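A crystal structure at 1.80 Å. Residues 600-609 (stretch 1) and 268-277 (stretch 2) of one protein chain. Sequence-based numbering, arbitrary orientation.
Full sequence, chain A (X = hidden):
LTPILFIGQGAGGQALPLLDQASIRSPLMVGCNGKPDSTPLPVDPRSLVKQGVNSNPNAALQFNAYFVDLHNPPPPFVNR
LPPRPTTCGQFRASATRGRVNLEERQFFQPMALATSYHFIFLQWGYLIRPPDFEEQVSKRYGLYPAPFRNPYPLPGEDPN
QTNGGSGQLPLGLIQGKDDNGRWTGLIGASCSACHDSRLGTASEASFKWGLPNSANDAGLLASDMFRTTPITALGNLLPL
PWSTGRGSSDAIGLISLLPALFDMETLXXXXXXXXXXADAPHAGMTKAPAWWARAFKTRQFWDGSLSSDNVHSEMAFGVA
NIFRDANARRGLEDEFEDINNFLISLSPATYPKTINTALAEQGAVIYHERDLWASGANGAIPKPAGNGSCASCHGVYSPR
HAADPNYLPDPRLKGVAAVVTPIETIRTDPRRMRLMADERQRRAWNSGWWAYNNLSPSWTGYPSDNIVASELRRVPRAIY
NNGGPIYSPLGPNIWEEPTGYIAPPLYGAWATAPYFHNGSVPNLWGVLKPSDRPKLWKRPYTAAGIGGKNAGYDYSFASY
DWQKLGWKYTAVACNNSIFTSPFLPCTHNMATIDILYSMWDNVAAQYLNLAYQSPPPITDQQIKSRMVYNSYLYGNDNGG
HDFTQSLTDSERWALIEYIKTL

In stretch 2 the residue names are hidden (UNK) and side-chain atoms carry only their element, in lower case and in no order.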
# COMPACT_ATOMS: atom_id res chain seq x y z
N TRP A 600 -7.83 15.37 -1.01
CA TRP A 600 -9.07 14.79 -0.46
C TRP A 600 -9.90 15.82 0.29
O TRP A 600 -11.12 15.91 0.02
CB TRP A 600 -8.81 13.64 0.51
CG TRP A 600 -7.94 12.50 -0.01
CD1 TRP A 600 -6.82 11.98 0.63
CD2 TRP A 600 -8.14 11.67 -1.19
NE1 TRP A 600 -6.28 10.94 -0.09
CE2 TRP A 600 -7.06 10.68 -1.20
CE3 TRP A 600 -9.06 11.64 -2.23
CZ2 TRP A 600 -6.91 9.76 -2.23
CZ3 TRP A 600 -8.94 10.64 -3.21
CH2 TRP A 600 -7.88 9.76 -3.24
N ASP A 601 -9.24 16.59 1.19
CA ASP A 601 -9.93 17.68 1.91
C ASP A 601 -10.66 18.65 1.00
O ASP A 601 -11.79 19.04 1.29
CB ASP A 601 -9.00 18.46 2.81
CG ASP A 601 -8.49 17.62 3.97
OD1 ASP A 601 -9.04 16.54 4.26
OD2 ASP A 601 -7.54 18.06 4.60
N ASN A 602 -10.02 19.06 -0.08
CA ASN A 602 -10.62 20.06 -0.95
C ASN A 602 -11.66 19.47 -1.83
O ASN A 602 -12.66 20.13 -2.13
CB ASN A 602 -9.53 20.84 -1.73
CG ASN A 602 -8.67 21.65 -0.75
OD1 ASN A 602 -7.60 21.23 -0.30
ND2 ASN A 602 -9.22 22.75 -0.31
N VAL A 603 -11.47 18.21 -2.21
CA VAL A 603 -12.54 17.49 -2.97
C VAL A 603 -13.85 17.41 -2.15
O VAL A 603 -14.95 17.69 -2.63
CB VAL A 603 -12.02 16.08 -3.41
CG1 VAL A 603 -13.17 15.22 -3.96
CG2 VAL A 603 -10.97 16.27 -4.49
N ALA A 604 -13.72 16.95 -0.93
CA ALA A 604 -14.81 16.96 0.05
C ALA A 604 -15.46 18.33 0.21
O ALA A 604 -16.69 18.43 0.08
CB ALA A 604 -14.28 16.47 1.40
N ALA A 605 -14.64 19.38 0.42
CA ALA A 605 -15.15 20.76 0.60
C ALA A 605 -15.94 21.10 -0.62
O ALA A 605 -17.10 21.55 -0.56
CB ALA A 605 -13.99 21.72 0.77
N GLN A 606 -15.35 20.84 -1.78
CA GLN A 606 -16.05 21.28 -2.99
C GLN A 606 -17.35 20.50 -3.23
O GLN A 606 -18.37 21.12 -3.60
CB GLN A 606 -15.13 21.21 -4.24
CG GLN A 606 -15.85 21.69 -5.50
CD GLN A 606 -14.97 21.55 -6.72
OE1 GLN A 606 -14.21 20.58 -6.82
NE2 GLN A 606 -15.00 22.55 -7.63
N TYR A 607 -17.34 19.17 -3.08
CA TYR A 607 -18.60 18.43 -3.21
C TYR A 607 -19.63 18.78 -2.14
O TYR A 607 -20.79 18.48 -2.29
CB TYR A 607 -18.37 16.91 -3.14
CG TYR A 607 -18.00 16.36 -4.50
CD1 TYR A 607 -16.67 16.36 -4.93
CD2 TYR A 607 -18.97 15.92 -5.37
CE1 TYR A 607 -16.31 15.88 -6.19
CE2 TYR A 607 -18.63 15.42 -6.61
CZ TYR A 607 -17.30 15.39 -7.03
OH TYR A 607 -17.02 14.93 -8.31
N LEU A 608 -19.19 19.34 -1.03
CA LEU A 608 -20.11 19.66 0.06
C LEU A 608 -20.45 21.18 0.01
O LEU A 608 -21.03 21.74 0.95
CB LEU A 608 -19.50 19.21 1.41
CG LEU A 608 -19.51 17.68 1.58
CD1 LEU A 608 -18.70 17.37 2.83
CD2 LEU A 608 -20.89 16.99 1.59
N ASN A 609 -20.09 21.84 -1.10
CA ASN A 609 -20.40 23.27 -1.29
C ASN A 609 -19.79 24.18 -0.25
O ASN A 609 -20.41 25.20 0.08
CB ASN A 609 -21.91 23.51 -1.23
CG ASN A 609 -22.64 22.74 -2.32
OD1 ASN A 609 -22.26 22.82 -3.47
ND2 ASN A 609 -23.65 21.96 -1.94
N UNK A 268 -23.65 5.00 -4.52
CA UNK A 268 -24.12 6.16 -5.22
C UNK A 268 -23.28 7.40 -4.83
O UNK A 268 -22.91 7.61 -3.67
c UNK A 268 -26.11 7.62 -5.64
c UNK A 268 -25.59 6.47 -4.84
o UNK A 268 -26.40 5.32 -5.08
N UNK A 269 -22.89 8.17 -5.83
CA UNK A 269 -22.26 9.44 -5.58
C UNK A 269 -23.37 10.39 -5.07
O UNK A 269 -24.25 10.78 -5.79
c UNK A 269 -19.90 11.46 -5.76
c UNK A 269 -21.01 11.42 -6.80
c UNK A 269 -20.46 11.87 -8.16
c UNK A 269 -21.65 10.02 -6.86
N UNK A 270 -23.33 10.70 -3.80
CA UNK A 270 -24.38 11.49 -3.16
C UNK A 270 -23.75 12.10 -1.92
O UNK A 270 -23.80 11.52 -0.84
c UNK A 270 -25.57 10.58 -2.81
N UNK A 271 -23.08 13.23 -2.06
CA UNK A 271 -22.33 13.82 -0.98
C UNK A 271 -23.19 14.21 0.18
O UNK A 271 -24.35 14.56 -0.06
c UNK A 271 -21.77 15.09 -1.65
c UNK A 271 -22.84 13.96 -3.30
c UNK A 271 -21.51 14.59 -3.00
N UNK A 272 -22.67 14.11 1.41
CA UNK A 272 -23.48 14.51 2.58
C UNK A 272 -22.52 14.95 3.63
O UNK A 272 -21.39 14.49 3.65
c UNK A 272 -24.27 13.30 3.12
o UNK A 272 -24.92 13.53 4.39
N UNK A 273 -22.98 15.83 4.52
CA UNK A 273 -22.20 16.20 5.73
C UNK A 273 -22.31 15.13 6.84
O UNK A 273 -21.54 15.14 7.74
c UNK A 273 -23.41 19.93 6.01
c UNK A 273 -21.22 18.94 5.25
c UNK A 273 -22.72 18.72 5.40
c UNK A 273 -22.79 17.49 6.32
N UNK A 274 -23.28 14.23 6.79
CA UNK A 274 -23.75 13.52 7.99
C UNK A 274 -22.86 12.40 8.48
O UNK A 274 -22.87 11.98 9.68
c UNK A 274 -26.27 13.84 8.10
c UNK A 274 -27.52 13.21 7.64
c UNK A 274 -26.07 15.11 7.35
c UNK A 274 -25.14 12.93 7.68
N UNK A 275 -22.06 11.86 7.56
CA UNK A 275 -21.16 10.76 7.95
C UNK A 275 -19.67 11.06 7.83
O UNK A 275 -18.84 10.23 8.12
c UNK A 275 -23.13 7.62 6.93
c UNK A 275 -22.93 9.02 7.48
c UNK A 275 -21.52 9.50 7.16
o UNK A 275 -23.64 7.48 5.79
o UNK A 275 -22.74 6.62 7.64
N UNK A 276 -19.35 12.25 7.38
CA UNK A 276 -17.97 12.70 7.31
C UNK A 276 -17.55 13.42 8.58
O UNK A 276 -18.14 14.45 8.92
c UNK A 276 -14.98 15.98 5.36
c UNK A 276 -15.47 13.22 5.61
c UNK A 276 -17.90 13.69 6.17
o UNK A 276 -12.67 15.56 4.79
c UNK A 276 -16.51 14.15 5.83
c UNK A 276 -16.25 15.52 5.67
c UNK A 276 -14.17 13.66 5.27
c UNK A 276 -13.93 15.07 5.13
N UNK A 277 -16.50 12.92 9.25
CA UNK A 277 -15.96 13.55 10.47
C UNK A 277 -14.89 14.51 9.92
O UNK A 277 -13.76 14.09 9.68
c UNK A 277 -16.49 11.48 11.82
c UNK A 277 -15.40 12.48 11.44
c UNK A 277 -14.79 13.09 12.71
O HOH W 1 -11.00 14.08 3.33
O HOH W 2 -12.70 18.33 4.12

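Position 268 carries two carbons and one oxygen, with the oxygen and one carbon both on CB, and it lies out of reach of stretch 1. A beta-branched hydroxyl residue fits: Thr268. Position 269 has four carbons forked at the second, and its forked end comes within range of the Tyr607 ring. The fork beyond CB makes it leucine, and Leu269 CD1 sits 4.2 Å from Tyr607 CE2.

At 270 a lone carbon points away from the helix; this is Ala270. Position 271 has three carbons closing a ring onto its own backbone N, and the ring leans on Tyr607 and Leu608. Only proline is built so. Pro271 CG lies 3.7 Å from Tyr607 CD2, and Pro271 CB lies 3.9 Å from Leu608 CD2.

Position 272 shows one carbon, then one oxygen, with the CA-to-CB bond pointing away from stretch 1: Ser272. Its backbone makes the contact, with O 3.3 Å from Leu608 CD2, while its hydroxyl turns to local work, as Ser272 OG accepts a hydrogen bond of 3.0 Å from the backbone N of position 274. Position 273 again has four carbons forked at the second. Its CB leaves sideways, but the end comes nearer stretch 1, and the fork names it Leu273, whose CD2 meets Leu608 CD1 at 3.8 Å.

The same fork appears at 274, out of reach, giving Leu274. Position 275 has three carbons, the third bearing two oxygens. That carboxylate marks Glu275, which is satisfied elsewhere in the structure.

At 276 one carbon leads to a six-carbon ring bearing an oxygen, and the ring reaches Ala604 and Leu608. It is tyrosine: Tyr276 CZ is 4.0 Å from Ala604 CB, and Tyr276 CD2 is 4.2 Å from Leu608 CD1. Position 277 closes the stretch with three carbons branched at CB, out of reach: Val277.

The contact is apolar packing, with no direct hydrogen bond across it. Leu608, the first residue to leave helical geometry, gives up the most surface and touches four residues of the irregular segment. Tyr607 and Ala604 point toward that segment: Tyr607 extends the patch to Leu269, and Ala604 adds a second apolar contact to the Tyr276 ring. Polarity is handled through water. One water lies 2.7 Å from Tyr276 OH and donates to Asp601 OD1 at 3.3 Å; a second lies 2.9 Å from Tyr276 OH and donates to Asp601 O at 3.1 Å. The rule is compact: cover the helix end with carbon, and let water link the phenol to the helix.

Stretch 2 (268-277) TLAPSLLEYV
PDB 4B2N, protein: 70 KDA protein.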